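Long-range contact in hypothetical 33.3 KDA protein IN ade3-ser2 intergenic region (Saccharomyces cerevisiae, PDB 1ODF), which is a probable ATP-dependent kinase of still unknown specificity that closely resembles bacterial pantothenate kinase in structure: residues 202-216 with 265-277. Numbering follows the deposited sequence.
Sequences IKSLGIVFTTDNINN and LGSIATLTLGIDS
S204 and S267 trade hydrogen bonds where the chain enters strand 269-275: S204 N reaches S267 OG at 3.1 Å, and S267 N returns to S204 OG at 3.1 Å. Both hydroxyls sit between backbone N and carbonyl carbon (chi1 59° in S204, 77° in S267), each brought within range of the other residue's amide. S204 O also takes I268 N. With an alanine at S204, the S267 amide would probably lose the hydroxyl that accepts its hydrogen bond, leaving the pairing to S204 N and O. Next comes G206, where a CB would run into G266 N and press on L265 and T270 OG1; T270 OG1 accepts G266 N at 2.9 Å. From G206 to T210 the strands run parallel, with V208 N meeting L271 O at 2.7 Å. They are neighbours in the mixed sheet of a P-loop kinase fold, joined by a crossover made largely of helix, and strand 32-37, which leads into the predicted ATP-binding loop, flanks 204-211. On the V208 face, CG2 of V208 packs obliquely on L265 CD2 (3.8 Å) and T270 CG2, with F259 of helix 249-262 against both V208 and L265. On the other face F209 and L273 lie side by side, pointing the same way, with F209 CE1 3.7 Å from L273 CD1; the F209 ring also approaches G38. At the far end T211 OG1 donates to I275 O at 2.6 Å, while one water links D212 OD1 to S277 OG.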
ATOM      1  N   ILE A 202       8.686  10.588   9.850  1.00 40.84           N
ATOM      2  CA  ILE A 202       8.558  10.333   8.426  1.00 38.03           C
ATOM      3  C   ILE A 202       8.015  11.507   7.614  1.00 34.78           C
ATOM      4  O   ILE A 202       6.906  11.971   7.837  1.00 31.45           O
ATOM      5  CB  ILE A 202       7.705   9.071   8.187  1.00 40.95           C
ATOM      6  CG1 ILE A 202       8.554   7.838   8.514  1.00 40.77           C
ATOM      7  CG2 ILE A 202       7.191   9.021   6.741  1.00 39.92           C
ATOM      8  CD1 ILE A 202       7.838   6.529   8.325  1.00 44.19           C
ATOM      9  N   LYS A 203       8.828  11.986   6.677  1.00 33.73           N
ATOM     10  CA  LYS A 203       8.448  13.097   5.805  1.00 32.98           C
ATOM     11  C   LYS A 203       8.094  12.500   4.458  1.00 32.76           C
ATOM     12  O   LYS A 203       8.877  11.730   3.887  1.00 29.85           O
ATOM     13  CB  LYS A 203       9.589  14.111   5.703  1.00 34.77           C
ATOM     14  CG  LYS A 203       9.739  14.903   6.992  1.00 36.13           C
ATOM     15  CD  LYS A 203       8.418  15.586   7.325  1.00 39.13           C
ATOM     16  CE  LYS A 203       8.354  16.052   8.760  1.00 45.26           C
ATOM     17  NZ  LYS A 203       7.021  16.656   9.077  1.00 47.96           N
ATOM     18  N   SER A 204       6.926  12.884   3.938  1.00 29.94           N
ATOM     19  CA  SER A 204       6.439  12.270   2.716  1.00 30.11           C
ATOM     20  C   SER A 204       5.472  13.043   1.831  1.00 31.50           C
ATOM     21  O   SER A 204       4.854  14.036   2.232  1.00 29.96           O
ATOM     22  CB  SER A 204       5.731  10.979   3.105  1.00 25.93           C
ATOM     23  OG  SER A 204       4.665  11.313   3.992  1.00 24.33           O
ATOM     24  N   LEU A 205       5.338  12.518   0.619  1.00 31.69           N
ATOM     25  CA  LEU A 205       4.417  13.026  -0.383  1.00 32.56           C
ATOM     26  C   LEU A 205       3.463  11.853  -0.594  1.00 33.17           C
ATOM     27  O   LEU A 205       3.884  10.692  -0.592  1.00 33.08           O
ATOM     28  CB  LEU A 205       5.152  13.356  -1.683  1.00 32.20           C
ATOM     29  CG  LEU A 205       6.118  14.530  -1.571  1.00 30.27           C
ATOM     30  CD1 LEU A 205       6.838  14.712  -2.892  1.00 30.43           C
ATOM     31  CD2 LEU A 205       5.337  15.783  -1.182  1.00 31.62           C
ATOM     32  N   GLY A 206       2.180  12.151  -0.755  1.00 33.86           N
ATOM     33  CA  GLY A 206       1.220  11.087  -0.934  1.00 31.37           C
ATOM     34  C   GLY A 206       0.465  11.139  -2.237  1.00 31.38           C
ATOM     35  O   GLY A 206       0.129  12.216  -2.727  1.00 33.64           O
ATOM     36  N   ILE A 207       0.211   9.962  -2.799  1.00 31.00           N
ATOM     37  CA  ILE A 207      -0.537   9.825  -4.042  1.00 31.21           C
ATOM     38  C   ILE A 207      -1.732   8.951  -3.690  1.00 31.40           C
ATOM     39  O   ILE A 207      -1.582   7.766  -3.386  1.00 29.07           O
ATOM     40  CB  ILE A 207       0.264   9.099  -5.140  1.00 33.85           C
ATOM     41  CG1 ILE A 207       1.698   9.658  -5.226  1.00 31.44           C
ATOM     42  CG2 ILE A 207      -0.503   9.205  -6.473  1.00 30.23           C
ATOM     43  CD1 ILE A 207       1.784  11.079  -5.686  1.00 36.97           C
ATOM     44  N   VAL A 208      -2.916   9.543  -3.725  1.00 32.26           N
ATOM     45  CA  VAL A 208      -4.123   8.822  -3.377  1.00 33.35           C
ATOM     46  C   VAL A 208      -5.062   8.643  -4.552  1.00 34.87           C
ATOM     47  O   VAL A 208      -5.397   9.602  -5.256  1.00 33.88           O
ATOM     48  CB  VAL A 208      -4.885   9.540  -2.231  1.00 33.69           C
ATOM     49  CG1 VAL A 208      -6.224   8.829  -1.959  1.00 32.54           C
ATOM     50  CG2 VAL A 208      -4.025   9.554  -0.970  1.00 32.43           C
ATOM     51  N   PHE A 209      -5.471   7.394  -4.750  1.00 35.77           N
ATOM     52  CA  PHE A 209      -6.393   7.018  -5.813  1.00 37.55           C
ATOM     53  C   PHE A 209      -7.719   6.649  -5.166  1.00 38.65           C
ATOM     54  O   PHE A 209      -7.762   5.784  -4.279  1.00 38.56           O
ATOM     55  CB  PHE A 209      -5.899   5.765  -6.560  1.00 41.58           C
ATOM     56  CG  PHE A 209      -4.837   6.019  -7.605  1.00 42.43           C
ATOM     57  CD1 PHE A 209      -3.879   7.014  -7.443  1.00 44.77           C
ATOM     58  CD2 PHE A 209      -4.776   5.218  -8.743  1.00 44.47           C
ATOM     59  CE1 PHE A 209      -2.878   7.204  -8.400  1.00 44.49           C
ATOM     60  CE2 PHE A 209      -3.782   5.399  -9.701  1.00 42.30           C
ATOM     61  CZ  PHE A 209      -2.830   6.395  -9.528  1.00 43.71           C
ATOM     62  N   THR A 210      -8.794   7.311  -5.577  1.00 36.56           N
ATOM     63  CA  THR A 210     -10.107   6.945  -5.080  1.00 37.32           C
ATOM     64  C   THR A 210     -11.003   6.794  -6.321  1.00 39.33           C
ATOM     65  O   THR A 210     -10.596   7.147  -7.431  1.00 39.18           O
ATOM     66  CB  THR A 210     -10.688   7.988  -4.097  1.00 36.47           C
ATOM     67  OG1 THR A 210     -11.767   7.383  -3.373  1.00 34.88           O
ATOM     68  CG2 THR A 210     -11.206   9.216  -4.834  1.00 32.10           C
ATOM     69  N   THR A 211     -12.205   6.259  -6.149  1.00 40.73           N
ATOM     70  CA  THR A 211     -13.094   6.066  -7.289  1.00 42.07           C
ATOM     71  C   THR A 211     -14.515   6.520  -6.963  1.00 43.90           C
ATOM     72  O   THR A 211     -14.823   6.790  -5.804  1.00 45.47           O
ATOM     73  CB  THR A 211     -13.082   4.575  -7.726  1.00 41.23           C
ATOM     74  OG1 THR A 211     -13.871   4.410  -8.910  1.00 42.79           O
ATOM     75  CG2 THR A 211     -13.614   3.682  -6.618  1.00 34.16           C
ATOM     76  N   ASP A 212     -15.366   6.625  -7.982  1.00 45.82           N
ATOM     77  CA  ASP A 212     -16.755   7.060  -7.794  1.00 47.77           C
ATOM     78  C   ASP A 212     -17.624   5.995  -7.133  1.00 48.47           C
ATOM     79  O   ASP A 212     -18.624   6.303  -6.486  1.00 48.46           O
ATOM     80  CB  ASP A 212     -17.374   7.456  -9.138  1.00 49.68           C
ATOM     81  CG  ASP A 212     -17.166   6.402 -10.208  1.00 51.97           C
ATOM     82  OD1 ASP A 212     -17.416   5.213  -9.924  1.00 53.92           O
ATOM     83  OD2 ASP A 212     -16.757   6.761 -11.333  1.00 54.07           O
ATOM     84  N   ASN A 213     -17.253   4.732  -7.305  1.00 50.36           N
ATOM     85  CA  ASN A 213     -18.006   3.646  -6.686  1.00 52.54           C
ATOM     86  C   ASN A 213     -17.046   2.559  -6.238  1.00 51.85           C
ATOM     87  O   ASN A 213     -16.300   2.003  -7.047  1.00 51.56           O
ATOM     88  CB  ASN A 213     -19.038   3.074  -7.661  1.00 53.85           C
ATOM     89  CG  ASN A 213     -19.848   1.948  -7.049  1.00 55.52           C
ATOM     90  OD1 ASN A 213     -20.377   2.075  -5.940  1.00 57.63           O
ATOM     91  ND2 ASN A 213     -19.957   0.839  -7.772  1.00 57.80           N
ATOM     92  N   ILE A 214     -17.073   2.252  -4.947  1.00 51.92           N
ATOM     93  CA  ILE A 214     -16.172   1.250  -4.403  1.00 54.27           C
ATOM     94  C   ILE A 214     -16.439  -0.168  -4.918  1.00 56.69           C
ATOM     95  O   ILE A 214     -15.563  -1.036  -4.856  1.00 56.44           O
ATOM     96  CB  ILE A 214     -16.203   1.247  -2.855  1.00 52.43           C
ATOM     97  CG1 ILE A 214     -14.944   0.557  -2.324  1.00 53.01           C
ATOM     98  CG2 ILE A 214     -17.448   0.536  -2.345  1.00 52.09           C
ATOM     99  CD1 ILE A 214     -13.636   1.202  -2.807  1.00 48.72           C
ATOM    100  N   ASN A 215     -17.643  -0.406  -5.430  1.00 57.12           N
ATOM    101  CA  ASN A 215     -17.962  -1.727  -5.946  1.00 56.85           C
ATOM    102  C   ASN A 215     -17.256  -1.952  -7.276  1.00 55.28           C
ATOM    103  O   ASN A 215     -17.368  -3.017  -7.884  1.00 55.22           O
ATOM    104  CB  ASN A 215     -19.477  -1.907  -6.079  1.00 56.78           C
ATOM    105  CG  ASN A 215     -20.152  -2.100  -4.733  1.00 57.62           C
ATOM    106  OD1 ASN A 215     -19.720  -2.923  -3.922  1.00 57.90           O
ATOM    107  ND2 ASN A 215     -21.218  -1.345  -4.487  1.00 60.36           N
ATOM    108  N   ASN A 216     -16.516  -0.942  -7.718  1.00 54.23           N
ATOM    109  CA  ASN A 216     -15.756  -1.056  -8.952  1.00 52.75           C
ATOM    110  C   ASN A 216     -14.691  -2.116  -8.714  1.00 51.84           C
ATOM    111  O   ASN A 216     -14.217  -2.765  -9.648  1.00 52.11           O
ATOM    112  CB  ASN A 216     -15.081   0.275  -9.301  1.00 53.97           C
ATOM    113  CG  ASN A 216     -16.061   1.304  -9.835  1.00 54.62           C
ATOM    114  OD1 ASN A 216     -15.678   2.422 -10.187  1.00 54.41           O
ATOM    115  ND2 ASN A 216     -17.331   0.928  -9.901  1.00 52.93           N
ATOM    116  N   LEU A 265      -2.198  11.579   3.598  1.00 33.66           N
ATOM    117  CA  LEU A 265      -1.348  10.400   3.506  1.00 32.97           C
ATOM    118  C   LEU A 265       0.089  10.938   3.524  1.00 31.55           C
ATOM    119  O   LEU A 265       0.977  10.361   4.144  1.00 29.44           O
ATOM    120  CB  LEU A 265      -1.611   9.637   2.202  1.00 29.62           C
ATOM    121  CG  LEU A 265      -0.612   8.520   1.872  1.00 31.65           C
ATOM    122  CD1 LEU A 265      -0.614   7.470   2.978  1.00 27.99           C
ATOM    123  CD2 LEU A 265      -0.959   7.898   0.528  1.00 29.41           C
ATOM    124  N   GLY A 266       0.294  12.062   2.840  1.00 32.15           N
ATOM    125  CA  GLY A 266       1.605  12.684   2.799  1.00 32.51           C
ATOM    126  C   GLY A 266       1.710  13.766   3.862  1.00 33.42           C
ATOM    127  O   GLY A 266       0.777  14.559   4.043  1.00 33.39           O
ATOM    128  N   SER A 267       2.837  13.809   4.568  1.00 33.45           N
ATOM    129  CA  SER A 267       3.035  14.820   5.603  1.00 34.81           C
ATOM    130  C   SER A 267       3.335  16.200   5.001  1.00 36.24           C
ATOM    131  O   SER A 267       3.016  17.224   5.597  1.00 37.50           O
ATOM    132  CB  SER A 267       4.168  14.415   6.550  1.00 34.42           C
ATOM    133  OG  SER A 267       5.439  14.628   5.959  1.00 40.24           O
ATOM    134  N   ILE A 268       3.938  16.235   3.818  1.00 35.13           N
ATOM    135  CA  ILE A 268       4.254  17.511   3.185  1.00 34.03           C
ATOM    136  C   ILE A 268       3.146  17.947   2.235  1.00 34.55           C
ATOM    137  O   ILE A 268       2.671  19.077   2.303  1.00 35.78           O
ATOM    138  CB  ILE A 268       5.556  17.431   2.397  1.00 32.65           C
ATOM    139  CG1 ILE A 268       6.703  17.035   3.335  1.00 34.19           C
ATOM    140  CG2 ILE A 268       5.814  18.759   1.711  1.00 33.86           C
ATOM    141  CD1 ILE A 268       7.993  16.720   2.630  1.00 31.44           C
ATOM    142  N   ALA A 269       2.745  17.050   1.340  1.00 32.49           N
ATOM    143  CA  ALA A 269       1.679  17.347   0.389  1.00 33.03           C
ATOM    144  C   ALA A 269       1.068  16.034  -0.084  1.00 31.61           C
ATOM    145  O   ALA A 269       1.696  14.972   0.005  1.00 29.77           O
ATOM    146  CB  ALA A 269       2.227  18.146  -0.806  1.00 28.59           C
ATOM    147  N   THR A 270      -0.165  16.112  -0.569  1.00 31.56           N
ATOM    148  CA  THR A 270      -0.868  14.937  -1.055  1.00 33.70           C
ATOM    149  C   THR A 270      -1.651  15.239  -2.322  1.00 35.92           C
ATOM    150  O   THR A 270      -2.321  16.273  -2.434  1.00 37.80           O
ATOM    151  CB  THR A 270      -1.859  14.375  -0.005  1.00 33.57           C
ATOM    152  OG1 THR A 270      -1.146  13.957   1.168  1.00 33.26           O
ATOM    153  CG2 THR A 270      -2.606  13.167  -0.573  1.00 34.10           C
ATOM    154  N   LEU A 271      -1.540  14.330  -3.284  1.00 35.28           N
ATOM    155  CA  LEU A 271      -2.262  14.440  -4.538  1.00 35.46           C
ATOM    156  C   LEU A 271      -3.361  13.383  -4.508  1.00 36.36           C
ATOM    157  O   LEU A 271      -3.075  12.198  -4.327  1.00 37.71           O
ATOM    158  CB  LEU A 271      -1.334  14.177  -5.729  1.00 34.04           C
ATOM    159  CG  LEU A 271      -2.019  13.924  -7.086  1.00 33.41           C
ATOM    160  CD1 LEU A 271      -2.698  15.188  -7.565  1.00 30.62           C
ATOM    161  CD2 LEU A 271      -0.984  13.462  -8.117  1.00 34.09           C
ATOM    162  N   THR A 272      -4.612  13.807  -4.661  1.00 35.80           N
ATOM    163  CA  THR A 272      -5.723  12.860  -4.674  1.00 36.75           C
ATOM    164  C   THR A 272      -6.326  12.822  -6.078  1.00 37.16           C
ATOM    165  O   THR A 272      -6.628  13.861  -6.676  1.00 34.38           O
ATOM    166  CB  THR A 272      -6.837  13.230  -3.647  1.00 36.79           C
ATOM    167  OG1 THR A 272      -6.304  13.207  -2.313  1.00 33.38           O
ATOM    168  CG2 THR A 272      -7.984  12.229  -3.732  1.00 35.46           C
ATOM    169  N   LEU A 273      -6.482  11.612  -6.604  1.00 39.24           N
ATOM    170  CA  LEU A 273      -7.031  11.412  -7.935  1.00 38.27           C
ATOM    171  C   LEU A 273      -8.287  10.559  -7.879  1.00 39.19           C
ATOM    172  O   LEU A 273      -8.282   9.461  -7.307  1.00 37.86           O
ATOM    173  CB  LEU A 273      -6.014  10.711  -8.837  1.00 41.31           C
ATOM    174  CG  LEU A 273      -4.630  11.315  -9.080  1.00 41.15           C
ATOM    175  CD1 LEU A 273      -3.867  10.409 -10.027  1.00 42.49           C
ATOM    176  CD2 LEU A 273      -4.753  12.704  -9.670  1.00 43.80           C
ATOM    177  N   GLY A 274      -9.361  11.072  -8.469  1.00 38.25           N
ATOM    178  CA  GLY A 274     -10.605  10.331  -8.504  1.00 38.78           C
ATOM    179  C   GLY A 274     -10.719   9.684  -9.868  1.00 38.47           C
ATOM    180  O   GLY A 274     -10.658  10.378 -10.879  1.00 37.99           O
ATOM    181  N   ILE A 275     -10.871   8.363  -9.910  1.00 40.15           N
ATOM    182  CA  ILE A 275     -10.974   7.671 -11.195  1.00 42.11           C
ATOM    183  C   ILE A 275     -12.229   6.820 -11.289  1.00 42.57           C
ATOM    184  O   ILE A 275     -12.755   6.360 -10.277  1.00 38.28           O
ATOM    185  CB  ILE A 275      -9.754   6.766 -11.459  1.00 43.83           C
ATOM    186  CG1 ILE A 275      -9.804   5.533 -10.550  1.00 45.79           C
ATOM    187  CG2 ILE A 275      -8.478   7.549 -11.226  1.00 45.55           C
ATOM    188  CD1 ILE A 275      -8.700   4.523 -10.825  1.00 46.75           C
ATOM    189  N   ASP A 276     -12.692   6.612 -12.520  1.00 46.45           N
ATOM    190  CA  ASP A 276     -13.896   5.826 -12.782  1.00 50.69           C
ATOM    191  C   ASP A 276     -13.575   4.387 -13.184  1.00 52.77           C
ATOM    192  O   ASP A 276     -12.405   3.999 -13.259  1.00 51.94           O
ATOM    193  CB  ASP A 276     -14.720   6.494 -13.887  1.00 52.87           C
ATOM    194  CG  ASP A 276     -14.003   6.507 -15.238  1.00 56.27           C
ATOM    195  OD1 ASP A 276     -14.494   7.200 -16.159  1.00 57.65           O
ATOM    196  OD2 ASP A 276     -12.960   5.829 -15.390  1.00 55.51           O
ATOM    197  N   SER A 277     -14.623   3.609 -13.449  1.00 55.36           N
ATOM    198  CA  SER A 277     -14.487   2.209 -13.852  1.00 57.26           C
ATOM    199  C   SER A 277     -13.374   1.994 -14.875  1.00 57.93           C
ATOM    200  O   SER A 277     -12.612   1.036 -14.774  1.00 59.14           O
ATOM    201  CB  SER A 277     -15.806   1.701 -14.428  1.00 57.76           C
ATOM    202  OG  SER A 277     -16.883   2.001 -13.555  1.00 62.52           O
TER
HETATM  203  O   HOH W   1     -18.148   4.260 -12.786  1.00 34.43           O